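Local coordinates for orotidine-5-phosphate decarboxylase/orotate phosphoribosyltransferase, putative (Ompdcase-oprtase, putative) (Leishmania infantum, PDB 3QW3), which probably catalyses the decarboxylation of orotidine 5'-phosphate to UMP in pyrimidine synthesis, this chain being the decarboxylase part of a longer bifunctional UMP synthase, at residues Leu6-Ala11 and Thr193-Val198; Ser14-Gly19 and Ala239-Leu244; Tyr44-Lys49 and Gly222-Val227; Pro121-Pro126 and Val130-Lys135; Val172-Gly177 and Ala185-Arg190. One frame throughout, in Å; residues are numbered along the deposited sequence.

Interaction 1. Residues Leu6-Ala11 and Thr193-Val198; sequences LLNERA and TLWFLV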
# COMPACT_ATOMS: atom_id res chain seq x y z
N LEU A 6 3.32 -15.93 -19.86
CA LEU A 6 3.14 -17.07 -18.97
C LEU A 6 1.65 -17.29 -18.71
O LEU A 6 1.17 -18.42 -18.79
CB LEU A 6 3.90 -16.88 -17.66
CG LEU A 6 5.44 -16.87 -17.74
CD1 LEU A 6 6.02 -16.36 -16.44
CD2 LEU A 6 5.98 -18.26 -18.05
N LEU A 7 0.93 -16.21 -18.40
CA LEU A 7 -0.49 -16.34 -18.06
C LEU A 7 -1.33 -16.82 -19.24
O LEU A 7 -2.21 -17.67 -19.07
CB LEU A 7 -1.06 -15.04 -17.49
CG LEU A 7 -2.49 -15.12 -16.95
CD1 LEU A 7 -2.59 -16.12 -15.79
CD2 LEU A 7 -2.95 -13.74 -16.50
N ASN A 8 -1.08 -16.27 -20.43
CA ASN A 8 -1.81 -16.72 -21.62
C ASN A 8 -1.61 -18.21 -21.89
O ASN A 8 -2.55 -18.90 -22.27
CB ASN A 8 -1.45 -15.89 -22.85
CG ASN A 8 -2.20 -14.56 -22.90
OD1 ASN A 8 -3.30 -14.42 -22.34
ND2 ASN A 8 -1.61 -13.58 -23.57
N GLU A 9 -0.39 -18.70 -21.66
CA GLU A 9 -0.11 -20.13 -21.79
C GLU A 9 -0.89 -20.94 -20.75
O GLU A 9 -1.52 -21.93 -21.09
CB GLU A 9 1.40 -20.41 -21.68
CG GLU A 9 1.79 -21.89 -21.76
CD GLU A 9 1.60 -22.51 -23.15
OE1 GLU A 9 1.55 -23.75 -23.22
OE2 GLU A 9 1.49 -21.76 -24.14
N ARG A 10 -0.87 -20.49 -19.49
CA ARG A 10 -1.62 -21.19 -18.45
C ARG A 10 -3.13 -21.12 -18.69
O ARG A 10 -3.84 -22.07 -18.37
CB ARG A 10 -1.29 -20.67 -17.05
CG ARG A 10 0.18 -20.82 -16.64
CD ARG A 10 0.65 -22.28 -16.62
NE ARG A 10 -0.02 -23.09 -15.60
CZ ARG A 10 0.24 -24.37 -15.39
NH1 ARG A 10 1.14 -25.00 -16.13
NH2 ARG A 10 -0.41 -25.04 -14.43
N ALA A 11 -3.61 -20.01 -19.24
CA ALA A 11 -5.05 -19.79 -19.47
C ALA A 11 -5.64 -20.79 -20.45
O ALA A 11 -6.85 -20.99 -20.48
CB ALA A 11 -5.34 -18.36 -19.91
N THR A 193 -10.45 -4.97 -22.30
CA THR A 193 -9.32 -5.86 -22.59
C THR A 193 -8.47 -6.28 -21.38
O THR A 193 -7.71 -7.24 -21.47
CB THR A 193 -8.36 -5.28 -23.67
OG1 THR A 193 -7.64 -4.16 -23.14
CG2 THR A 193 -9.13 -4.86 -24.92
N LEU A 194 -8.59 -5.57 -20.26
CA LEU A 194 -7.69 -5.83 -19.14
C LEU A 194 -8.00 -7.13 -18.42
O LEU A 194 -9.15 -7.53 -18.31
CB LEU A 194 -7.73 -4.67 -18.13
CG LEU A 194 -7.42 -3.28 -18.66
CD1 LEU A 194 -7.29 -2.33 -17.49
CD2 LEU A 194 -6.16 -3.26 -19.52
N TRP A 195 -6.95 -7.78 -17.91
CA TRP A 195 -7.14 -8.91 -17.01
C TRP A 195 -7.64 -8.41 -15.67
O TRP A 195 -7.17 -7.37 -15.18
CB TRP A 195 -5.82 -9.66 -16.81
CG TRP A 195 -5.56 -10.67 -17.87
CD1 TRP A 195 -4.99 -10.46 -19.09
CD2 TRP A 195 -5.86 -12.06 -17.80
NE1 TRP A 195 -4.91 -11.64 -19.79
CE2 TRP A 195 -5.44 -12.65 -19.02
CE3 TRP A 195 -6.44 -12.89 -16.82
CZ2 TRP A 195 -5.59 -14.01 -19.29
CZ3 TRP A 195 -6.59 -14.25 -17.09
CH2 TRP A 195 -6.17 -14.79 -18.32
N PHE A 196 -8.58 -9.14 -15.09
CA PHE A 196 -9.04 -8.85 -13.73
C PHE A 196 -8.51 -9.93 -12.80
O PHE A 196 -8.56 -11.13 -13.13
CB PHE A 196 -10.57 -8.85 -13.61
CG PHE A 196 -11.30 -7.83 -14.46
CD1 PHE A 196 -10.63 -6.82 -15.16
CD2 PHE A 196 -12.69 -7.86 -14.51
CE1 PHE A 196 -11.35 -5.90 -15.93
CE2 PHE A 196 -13.41 -6.93 -15.26
CZ PHE A 196 -12.73 -5.95 -15.97
N LEU A 197 -7.98 -9.52 -11.66
CA LEU A 197 -7.69 -10.44 -10.57
C LEU A 197 -8.92 -10.40 -9.68
O LEU A 197 -9.29 -9.33 -9.19
CB LEU A 197 -6.43 -10.02 -9.81
CG LEU A 197 -6.05 -10.81 -8.55
CD1 LEU A 197 -5.76 -12.28 -8.84
CD2 LEU A 197 -4.84 -10.15 -7.88
N VAL A 198 -9.55 -11.55 -9.49
CA VAL A 198 -10.89 -11.63 -8.92
C VAL A 198 -10.87 -12.46 -7.63
O VAL A 198 -10.93 -13.69 -7.68
CB VAL A 198 -11.90 -12.21 -9.95
CG1 VAL A 198 -13.31 -12.24 -9.40
CG2 VAL A 198 -11.87 -11.39 -11.22
O HOH W 1 -4.42 -12.06 -22.55
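A single water joins N8 to W195: it donates to N8 OD1 at 2.6 Å and accepts from W195 NE1 at 2.8 Å, sitting at the edge of the indole, in its plane. This bridge gives the ring N-H a partner and helps to set how the indole is turned. The apolar grip comes from L7, whose CD2 stands over the six-membered ring 3.5 Å from its centroid and 6° off the normal, a CH-pi contact placed almost centrally on one face. With CG anti to the backbone N (chi1 -173°), the L7 side chain reaches out from the helix to meet the oncoming ring. A11 approaches differently, its CB touching the edge at W195 CH2, 4.0 Å away. Around this, R217 makes a cation-pi contact with W195, and F4 meets the indole with planes at about 40°. With W195 at the base of its strand, helix 3-11 packs across the N-terminal ends of the strands, as a short N-terminal helix closing the bottom of a TIM barrel.

Interaction 2. Residues Ser14-Gly19 and Ala239-Leu244; sequences SLLCVG and AAAKEL
L16 reaches from its strand to the helix, where its CD2 meets A241 twice, 3.7 Å from A241 O and 4.0 Å from A241 CB. One methyl is thus set against both the backbone and the side chain of a helical alanine, the tighter half of the contact. With CG anti to the backbone N (chi1 -180°), L16 carries its two methyls out to the helix. The other branch is looser: L16 CD1 lies 4.3 Å from L244 CD1. Beyond it the helix turns to solvent, where exposed K242 pairs with E246 and E243 is also exposed. The start of the strand is held by an ST turn, S14 OG accepting from L16 N at 3.0 Å with an N-H...O angle of 165°, while the same hydroxyl is hydrogen-bonded to Y44 O. Strand 16-20 runs between strands 47-50 and 223-227, the final helix 237-253 covers its outer side, and L231 of helix 229-232 packs against V18, A241 and L244.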
# COMPACT_ATOMS: atom_id res chain seq x y z
N SER A 14 -6.32 -23.21 -17.48
CA SER A 14 -6.89 -22.80 -16.19
C SER A 14 -6.97 -21.30 -16.01
O SER A 14 -6.13 -20.58 -16.54
CB SER A 14 -6.04 -23.37 -15.05
OG SER A 14 -6.58 -23.02 -13.79
N LEU A 15 -7.96 -20.84 -15.26
CA LEU A 15 -8.01 -19.44 -14.80
C LEU A 15 -7.91 -19.34 -13.27
O LEU A 15 -8.20 -18.29 -12.68
CB LEU A 15 -9.29 -18.75 -15.27
CG LEU A 15 -9.51 -18.63 -16.78
CD1 LEU A 15 -10.80 -17.88 -17.07
CD2 LEU A 15 -8.33 -17.95 -17.48
N LEU A 16 -7.51 -20.44 -12.64
CA LEU A 16 -7.45 -20.51 -11.18
C LEU A 16 -6.15 -19.92 -10.63
O LEU A 16 -5.06 -20.35 -11.00
CB LEU A 16 -7.62 -21.95 -10.70
CG LEU A 16 -7.58 -22.20 -9.20
CD1 LEU A 16 -8.75 -21.51 -8.50
CD2 LEU A 16 -7.58 -23.70 -8.92
N CYS A 17 -6.29 -18.93 -9.75
CA CYS A 17 -5.15 -18.37 -9.02
C CYS A 17 -5.18 -18.92 -7.61
O CYS A 17 -6.20 -18.81 -6.93
CB CYS A 17 -5.23 -16.85 -8.99
SG CYS A 17 -3.87 -16.05 -8.11
N VAL A 18 -4.08 -19.53 -7.18
CA VAL A 18 -4.03 -20.14 -5.85
C VAL A 18 -3.35 -19.20 -4.86
O VAL A 18 -2.17 -18.87 -5.00
CB VAL A 18 -3.30 -21.51 -5.88
CG1 VAL A 18 -3.29 -22.15 -4.50
CG2 VAL A 18 -3.94 -22.45 -6.91
N GLY A 19 -4.11 -18.75 -3.87
CA GLY A 19 -3.55 -17.89 -2.83
C GLY A 19 -2.58 -18.64 -1.94
O GLY A 19 -2.81 -19.81 -1.61
N ALA A 239 -7.90 -32.29 -5.13
CA ALA A 239 -9.20 -32.51 -5.77
C ALA A 239 -9.99 -31.21 -5.88
O ALA A 239 -10.73 -31.02 -6.84
CB ALA A 239 -10.01 -33.57 -5.01
N ALA A 240 -9.83 -30.34 -4.88
CA ALA A 240 -10.50 -29.05 -4.86
C ALA A 240 -10.07 -28.16 -6.02
O ALA A 240 -10.90 -27.52 -6.66
CB ALA A 240 -10.24 -28.34 -3.52
N ALA A 241 -8.76 -28.13 -6.28
CA ALA A 241 -8.23 -27.30 -7.35
C ALA A 241 -8.66 -27.84 -8.70
O ALA A 241 -9.04 -27.08 -9.59
CB ALA A 241 -6.71 -27.20 -7.26
N LYS A 242 -8.61 -29.17 -8.84
CA LYS A 242 -9.08 -29.82 -10.06
C LYS A 242 -10.53 -29.46 -10.34
O LYS A 242 -10.86 -29.03 -11.44
CB LYS A 242 -8.90 -31.34 -9.96
CG LYS A 242 -9.29 -32.11 -11.22
CD LYS A 242 -9.00 -33.61 -11.07
CE LYS A 242 -9.16 -34.37 -12.39
NZ LYS A 242 -10.58 -34.45 -12.85
N GLU A 243 -11.39 -29.60 -9.33
CA GLU A 243 -12.82 -29.31 -9.48
C GLU A 243 -13.09 -27.84 -9.83
O GLU A 243 -13.89 -27.57 -10.73
CB GLU A 243 -13.60 -29.72 -8.22
CG GLU A 243 -15.09 -29.35 -8.25
CD GLU A 243 -15.87 -29.97 -7.10
OE1 GLU A 243 -16.96 -29.45 -6.77
OE2 GLU A 243 -15.41 -30.99 -6.54
N LEU A 244 -12.43 -26.92 -9.13
CA LEU A 244 -12.60 -25.49 -9.39
C LEU A 244 -12.13 -25.12 -10.79
O LEU A 244 -12.82 -24.40 -11.51
CB LEU A 244 -11.84 -24.65 -8.36
CG LEU A 244 -12.41 -24.49 -6.96
CD1 LEU A 244 -11.32 -23.95 -6.04
CD2 LEU A 244 -13.63 -23.58 -6.93

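Interaction 3. Residues Tyr44-Lys49 and Gly222-Val227; sequences YAAAYK and GMLINV. With SO4 (sulfate ion), chain D.
K49 and N226 meet where the K49 chain folds over the carboxamide: CE lies above the amide, 3.3 Å from N226 ND2 and 3.5 Å from N226 OD1, the two side chains crossing at about a right angle. Bends at chi3 (74°) and chi4 (65°) carry NZ past the amide to a sulfate, probably from the crystallisation liquor, with K49 NZ donating to its O2 at 2.8 Å. A water accepts from K49 NZ at 3.0 Å and lies 2.9 Å from both N226 OD1 and sulfate O3. The site lies inside a TIM barrel, toward the C-terminal ends of its strands, the end that holds the active site in this fold. D82 adds a salt bridge to K49 NZ, a third partner beside the sulfate and the water. Deeper in the barrel, L224 sets CD2 3.9 Å from A46 CB and CD1 4.0 Å from A47 CB; it is modelled in two conformers, so these methyl contacts, which hold for one, are less certain. Strand 16-20 separates the two segments, and its C17 touches K49, L224 and N226.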
# COMPACT_ATOMS: atom_id res chain seq x y z
N TYR A 44 -3.25 -27.49 -11.84
CA TYR A 44 -4.49 -26.76 -12.12
C TYR A 44 -4.40 -25.26 -11.85
O TYR A 44 -5.42 -24.57 -11.90
CB TYR A 44 -5.65 -27.40 -11.35
CG TYR A 44 -5.83 -28.84 -11.74
CD1 TYR A 44 -6.48 -29.18 -12.93
CD2 TYR A 44 -5.32 -29.87 -10.95
CE1 TYR A 44 -6.62 -30.51 -13.32
CE2 TYR A 44 -5.46 -31.20 -11.33
CZ TYR A 44 -6.12 -31.51 -12.51
OH TYR A 44 -6.27 -32.82 -12.89
N ALA A 45 -3.19 -24.76 -11.62
CA ALA A 45 -3.00 -23.35 -11.26
C ALA A 45 -2.53 -22.51 -12.45
O ALA A 45 -1.58 -22.88 -13.14
CB ALA A 45 -2.01 -23.23 -10.12
N ALA A 46 -3.22 -21.39 -12.68
CA ALA A 46 -2.79 -20.39 -13.66
C ALA A 46 -1.79 -19.42 -13.05
O ALA A 46 -0.97 -18.85 -13.75
CB ALA A 46 -3.98 -19.63 -14.20
N ALA A 47 -1.88 -19.24 -11.73
CA ALA A 47 -0.99 -18.33 -11.01
C ALA A 47 -0.98 -18.69 -9.53
O ALA A 47 -1.88 -19.38 -9.05
CB ALA A 47 -1.44 -16.87 -11.19
N TYR A 48 0.06 -18.23 -8.83
CA TYR A 48 0.07 -18.22 -7.37
C TYR A 48 0.12 -16.79 -6.86
O TYR A 48 0.73 -15.92 -7.49
CB TYR A 48 1.23 -19.05 -6.81
CG TYR A 48 0.99 -20.53 -6.97
CD1 TYR A 48 0.29 -21.25 -6.01
CD2 TYR A 48 1.43 -21.20 -8.12
CE1 TYR A 48 0.03 -22.61 -6.17
CE2 TYR A 48 1.18 -22.55 -8.29
CZ TYR A 48 0.49 -23.25 -7.31
OH TYR A 48 0.24 -24.59 -7.48
N LYS A 49 -0.54 -16.56 -5.72
CA LYS A 49 -0.60 -15.23 -5.11
C LYS A 49 -0.15 -15.26 -3.64
O LYS A 49 -0.97 -15.42 -2.73
CB LYS A 49 -2.01 -14.63 -5.26
CG LYS A 49 -2.11 -13.16 -4.81
CD LYS A 49 -3.48 -12.55 -5.08
CE LYS A 49 -4.57 -13.04 -4.11
NZ LYS A 49 -4.39 -12.65 -2.69
N GLY A 222 -9.36 -13.49 -19.50
CA GLY A 222 -9.28 -12.16 -18.91
C GLY A 222 -9.75 -12.07 -17.47
O GLY A 222 -9.89 -10.98 -16.92
N MET A 223 -10.01 -13.22 -16.85
CA MET A 223 -10.31 -13.26 -15.43
C MET A 223 -9.42 -14.26 -14.75
O MET A 223 -9.26 -15.39 -15.21
CB MET A 223 -11.77 -13.62 -15.17
CG MET A 223 -12.73 -12.46 -15.25
SD MET A 223 -14.37 -13.09 -14.92
CE MET A 223 -14.45 -13.07 -13.14
N LEU A 224 -8.81 -13.82 -13.65
CA LEU A 224 -7.97 -14.68 -12.84
C LEU A 224 -8.68 -14.84 -11.51
O LEU A 224 -8.76 -13.89 -10.71
CB LEU A 224 -6.58 -14.05 -12.65
CG LEU A 224 -5.30 -14.81 -13.02
CD1 LEU A 224 -4.09 -14.11 -12.39
CD2 LEU A 224 -5.33 -16.30 -12.65
N ILE A 225 -9.22 -16.03 -11.28
CA ILE A 225 -10.05 -16.31 -10.10
C ILE A 225 -9.23 -16.80 -8.93
O ILE A 225 -8.75 -17.93 -8.92
CB ILE A 225 -11.15 -17.37 -10.41
CG1 ILE A 225 -11.95 -17.00 -11.67
CG2 ILE A 225 -12.06 -17.60 -9.18
CD1 ILE A 225 -12.67 -15.68 -11.61
N ASN A 226 -9.07 -15.95 -7.92
CA ASN A 226 -8.27 -16.31 -6.76
C ASN A 226 -9.08 -17.08 -5.74
O ASN A 226 -10.19 -16.68 -5.39
CB ASN A 226 -7.63 -15.09 -6.10
CG ASN A 226 -6.78 -15.46 -4.91
OD1 ASN A 226 -7.21 -15.32 -3.75
ND2 ASN A 226 -5.58 -15.96 -5.16
N VAL A 227 -8.52 -18.18 -5.25
CA VAL A 227 -9.09 -18.91 -4.14
C VAL A 227 -8.01 -19.13 -3.08
O VAL A 227 -6.90 -19.59 -3.39
CB VAL A 227 -9.69 -20.27 -4.58
CG1 VAL A 227 -10.30 -21.00 -3.38
CG2 VAL A 227 -10.76 -20.05 -5.64
S SO4 D . -7.71 -12.09 -0.96
O1 SO4 D . -7.81 -10.75 -0.39
O2 SO4 D . -7.13 -12.01 -2.29
O3 SO4 D . -6.87 -12.92 -0.10
O4 SO4 D . -9.04 -12.68 -1.04
O HOH W 2 -5.54 -15.14 -1.38

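Interaction 4. Residues Pro121-Pro126 and Val130-Lys135; sequences PFMRYP and VFVLCK
V130, first on the strand segment, meets F122 and M123 of the helix with one methyl: its CG2 lies 3.5 Å from F122 CB and 3.8 Å from M123 CG. F122 touches through its CB, for its ring swings away toward Y95 and A96 of helix 89-102. M123 crosses V130 at about a right angle and then runs on, extended beyond CG (chi2 170°, chi3 178°), which brings its terminal methyl along to V132, the next residue on the helix-facing side. F131, between the two valines, turns its side chain to the other side of the strand. At V132, CG2 meets M123 CE at 3.8 Å, the thioether lying across the valine. Further along, L133 packs on Y113 of the second subunit, and C134 O is hydrogen-bonded to the hydroxyl of that same tyrosine. Through V130 and V132, helix 116-123 lies on strand 129-135 within the beta-alpha-beta unit that starts with strand 107-110. Valine, methionine and phenylalanine carbons alone do the touching, so the join depends on shape and burial, with no polar pair to set its direction.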
# COMPACT_ATOMS: atom_id res chain seq x y z
N PRO A 121 6.30 3.66 -11.80
CA PRO A 121 7.48 2.89 -11.40
C PRO A 121 7.27 1.37 -11.42
O PRO A 121 8.23 0.62 -11.55
CB PRO A 121 7.73 3.37 -9.97
CG PRO A 121 7.19 4.75 -9.96
CD PRO A 121 5.94 4.66 -10.77
N PHE A 122 6.03 0.92 -11.28
CA PHE A 122 5.73 -0.50 -11.44
C PHE A 122 5.50 -0.83 -12.91
O PHE A 122 6.03 -1.82 -13.42
CB PHE A 122 4.52 -0.89 -10.58
CG PHE A 122 4.73 -0.67 -9.12
CD1 PHE A 122 5.53 -1.53 -8.37
CD2 PHE A 122 4.13 0.41 -8.48
CE1 PHE A 122 5.73 -1.32 -7.01
CE2 PHE A 122 4.33 0.63 -7.11
CZ PHE A 122 5.12 -0.24 -6.38
N MET A 123 4.74 0.01 -13.60
CA MET A 123 4.32 -0.26 -14.98
C MET A 123 5.44 -0.14 -16.02
O MET A 123 5.29 -0.60 -17.16
CB MET A 123 3.13 0.63 -15.36
CG MET A 123 1.89 0.37 -14.51
SD MET A 123 0.58 1.58 -14.75
CE MET A 123 -0.68 0.92 -13.66
N ARG A 124 6.55 0.48 -15.63
CA ARG A 124 7.68 0.67 -16.55
C ARG A 124 8.43 -0.64 -16.87
O ARG A 124 9.28 -0.67 -17.77
CB ARG A 124 8.64 1.74 -16.02
CG ARG A 124 9.28 1.43 -14.68
CD ARG A 124 10.11 2.61 -14.16
NE ARG A 124 11.30 2.85 -14.97
CZ ARG A 124 12.46 2.22 -14.81
NH1 ARG A 124 12.60 1.29 -13.87
NH2 ARG A 124 13.49 2.52 -15.59
N TYR A 125 8.12 -1.70 -16.13
CA TYR A 125 8.65 -3.04 -16.40
C TYR A 125 7.68 -3.74 -17.36
O TYR A 125 6.66 -4.26 -16.92
CB TYR A 125 8.74 -3.87 -15.12
CG TYR A 125 9.78 -3.48 -14.09
CD1 TYR A 125 9.66 -2.32 -13.33
CD2 TYR A 125 10.87 -4.32 -13.84
CE1 TYR A 125 10.61 -1.99 -12.37
CE2 TYR A 125 11.82 -4.00 -12.88
CZ TYR A 125 11.68 -2.83 -12.15
OH TYR A 125 12.63 -2.51 -11.20
N PRO A 126 8.00 -3.78 -18.67
CA PRO A 126 7.05 -4.35 -19.63
C PRO A 126 6.75 -5.83 -19.41
O PRO A 126 5.66 -6.30 -19.75
CB PRO A 126 7.75 -4.14 -20.99
CG PRO A 126 8.80 -3.11 -20.73
CD PRO A 126 9.25 -3.36 -19.32
N VAL A 130 0.94 -5.13 -13.37
CA VAL A 130 0.49 -4.38 -12.21
C VAL A 130 -1.03 -4.46 -12.15
O VAL A 130 -1.72 -3.93 -13.03
CB VAL A 130 0.93 -2.91 -12.29
CG1 VAL A 130 0.56 -2.17 -10.99
CG2 VAL A 130 2.42 -2.83 -12.56
N PHE A 131 -1.53 -5.16 -11.14
CA PHE A 131 -2.97 -5.24 -10.90
C PHE A 131 -3.38 -4.13 -9.94
O PHE A 131 -3.01 -4.15 -8.77
CB PHE A 131 -3.33 -6.62 -10.34
CG PHE A 131 -3.28 -7.72 -11.36
CD1 PHE A 131 -4.37 -7.95 -12.19
CD2 PHE A 131 -2.14 -8.52 -11.49
CE1 PHE A 131 -4.34 -8.98 -13.15
CE2 PHE A 131 -2.10 -9.55 -12.45
CZ PHE A 131 -3.20 -9.77 -13.28
N VAL A 132 -4.13 -3.17 -10.46
CA VAL A 132 -4.51 -1.97 -9.70
C VAL A 132 -5.86 -2.17 -9.03
O VAL A 132 -6.81 -2.61 -9.67
CB VAL A 132 -4.56 -0.72 -10.61
CG1 VAL A 132 -4.88 0.52 -9.78
CG2 VAL A 132 -3.23 -0.55 -11.33
N LEU A 133 -5.94 -1.84 -7.74
CA LEU A 133 -7.20 -1.96 -7.02
C LEU A 133 -8.29 -1.16 -7.72
O LEU A 133 -8.07 -0.00 -8.08
CB LEU A 133 -7.06 -1.48 -5.58
CG LEU A 133 -5.95 -2.09 -4.73
CD1 LEU A 133 -6.00 -1.45 -3.33
CD2 LEU A 133 -6.09 -3.60 -4.62
N CYS A 134 -9.44 -1.78 -7.92
CA CYS A 134 -10.54 -1.11 -8.60
C CYS A 134 -11.82 -1.19 -7.78
O CYS A 134 -12.28 -0.19 -7.24
CB CYS A 134 -10.74 -1.70 -10.00
SG CYS A 134 -12.07 -0.94 -10.94
N LYS A 135 -12.36 -2.40 -7.66
CA LYS A 135 -13.55 -2.63 -6.85
C LYS A 135 -13.30 -3.80 -5.92
O LYS A 135 -13.04 -4.91 -6.38
CB LYS A 135 -14.77 -2.89 -7.74
CG LYS A 135 -16.07 -3.15 -6.98
CD LYS A 135 -16.62 -1.88 -6.34
CE LYS A 135 -18.02 -2.09 -5.78
NZ LYS A 135 -18.07 -3.04 -4.62

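Interaction 5. Residues Val172-Gly177 and Ala185-Arg190; sequences VGLVVG and ARVRAR
V187 supplies the helix side of an apolar contact, its two methyls meeting L174 and V176 of the strand. V187 CG1 takes both partners, lying 3.7 Å from L174 CD1 and 3.9 Å from V176 CG2, while the second branch is more distant, V187 CG2 to V176 CG1 at 4.2 Å. V176 and V187 reach toward each other tip to tip. L174, with CG beside its backbone N (chi1 -67°), brings CD1 in from an angle. This is the strand-to-helix packing of one beta-alpha-beta unit of the TIM barrel, strand 172-176 and helix 181-190 leading on to strand 196-198; alternate strand residues, L174 and V176, face the helix. Backbone bonds make up a second group: A189 N to A185 O (3.0 Å) and R190 N to R186 O (3.1 Å) continue the helix past V187. Charged groups hold its flanks. R188 hydrogen-bonds the carbonyls of A191, L194 and G215 and makes a cation-pi contact with F196, while R190 forms a salt bridge with E160 of helix 154-163.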
# COMPACT_ATOMS: atom_id res chain seq x y z
N VAL A 172 -1.13 -3.56 -17.50
CA VAL A 172 -2.03 -3.17 -16.42
C VAL A 172 -3.22 -4.11 -16.34
O VAL A 172 -3.83 -4.48 -17.36
CB VAL A 172 -2.52 -1.71 -16.60
CG1 VAL A 172 -3.40 -1.26 -15.42
CG2 VAL A 172 -1.32 -0.78 -16.73
N GLY A 173 -3.54 -4.51 -15.11
CA GLY A 173 -4.74 -5.29 -14.81
C GLY A 173 -5.49 -4.59 -13.68
O GLY A 173 -5.02 -3.58 -13.16
N LEU A 174 -6.64 -5.13 -13.32
CA LEU A 174 -7.46 -4.56 -12.26
C LEU A 174 -7.84 -5.61 -11.23
O LEU A 174 -8.06 -6.77 -11.58
CB LEU A 174 -8.74 -3.97 -12.84
CG LEU A 174 -8.58 -2.74 -13.74
CD1 LEU A 174 -9.90 -2.45 -14.43
CD2 LEU A 174 -8.13 -1.55 -12.93
N VAL A 175 -7.91 -5.20 -9.96
CA VAL A 175 -8.46 -6.07 -8.91
C VAL A 175 -9.95 -5.75 -8.77
O VAL A 175 -10.31 -4.62 -8.47
CB VAL A 175 -7.73 -5.88 -7.55
CG1 VAL A 175 -8.32 -6.85 -6.50
CG2 VAL A 175 -6.23 -6.11 -7.71
N VAL A 176 -10.79 -6.76 -9.01
CA VAL A 176 -12.24 -6.58 -9.02
C VAL A 176 -12.88 -7.78 -8.32
O VAL A 176 -12.73 -8.92 -8.77
CB VAL A 176 -12.82 -6.48 -10.47
CG1 VAL A 176 -14.27 -6.00 -10.44
CG2 VAL A 176 -11.99 -5.54 -11.34
N GLY A 177 -13.59 -7.51 -7.23
CA GLY A 177 -14.21 -8.55 -6.40
C GLY A 177 -15.30 -9.34 -7.11
O GLY A 177 -15.92 -8.84 -8.06
N ALA A 185 -19.48 -6.26 -14.10
CA ALA A 185 -19.90 -5.98 -15.48
C ALA A 185 -19.65 -4.53 -15.87
O ALA A 185 -19.28 -4.25 -17.02
CB ALA A 185 -21.36 -6.36 -15.69
N ARG A 186 -19.86 -3.60 -14.93
CA ARG A 186 -19.57 -2.19 -15.18
C ARG A 186 -18.09 -1.99 -15.49
O ARG A 186 -17.73 -1.26 -16.41
CB ARG A 186 -19.98 -1.31 -13.99
CG ARG A 186 -21.48 -1.13 -13.83
CD ARG A 186 -21.79 0.09 -12.98
NE ARG A 186 -23.23 0.22 -12.75
CZ ARG A 186 -23.88 -0.28 -11.71
NH1 ARG A 186 -23.24 -0.96 -10.76
NH2 ARG A 186 -25.19 -0.10 -11.61
N VAL A 187 -17.23 -2.67 -14.73
CA VAL A 187 -15.79 -2.57 -14.94
C VAL A 187 -15.39 -3.14 -16.30
O VAL A 187 -14.61 -2.53 -17.04
CB VAL A 187 -15.01 -3.22 -13.77
CG1 VAL A 187 -13.51 -3.15 -14.03
CG2 VAL A 187 -15.36 -2.53 -12.46
N ARG A 188 -15.95 -4.29 -16.66
CA ARG A 188 -15.69 -4.88 -17.97
C ARG A 188 -16.14 -3.98 -19.13
O ARG A 188 -15.51 -3.96 -20.19
CB ARG A 188 -16.31 -6.28 -18.07
CG ARG A 188 -15.99 -7.04 -19.37
CD ARG A 188 -14.50 -7.05 -19.69
NE ARG A 188 -13.76 -8.03 -18.91
CZ ARG A 188 -12.44 -8.00 -18.71
NH1 ARG A 188 -11.71 -7.01 -19.21
NH2 ARG A 188 -11.87 -8.95 -18.00
N ALA A 189 -17.21 -3.22 -18.92
CA ALA A 189 -17.69 -2.26 -19.91
C ALA A 189 -16.72 -1.09 -20.10
O ALA A 189 -16.53 -0.61 -21.22
CB ALA A 189 -19.07 -1.75 -19.55
N ARG A 190 -16.10 -0.65 -19.00
CA ARG A 190 -15.12 0.45 -19.03
C ARG A 190 -13.74 -0.02 -19.48
O ARG A 190 -12.97 0.75 -20.05
CB ARG A 190 -15.01 1.13 -17.66
CG ARG A 190 -16.30 1.73 -17.14
CD ARG A 190 -16.79 2.88 -18.02
NE ARG A 190 -18.07 3.40 -17.55
CZ ARG A 190 -18.60 4.57 -17.92
NH1 ARG A 190 -17.96 5.36 -18.78
NH2 ARG A 190 -19.78 4.95 -17.44

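From the N terminus, interaction 1 opens at the first helix, interaction 2 at strand 16-20 and interaction 3 at residues 44-49, all three left open while most of the chain is laid down. Interactions 4 and 5 then close in series, each within its own beta-alpha-beta unit and both inside the three longer loops. Interaction 1 closes next, at 193-198, crossing interactions 2 and 3; interaction 3 closes at 222-227, and interaction 2, which encloses it, at the last helix. All five reach the same parallel sheet: interaction 1 ties its bottom, 3 spans its interior, and 2, 4 and 5 pack helices outside it.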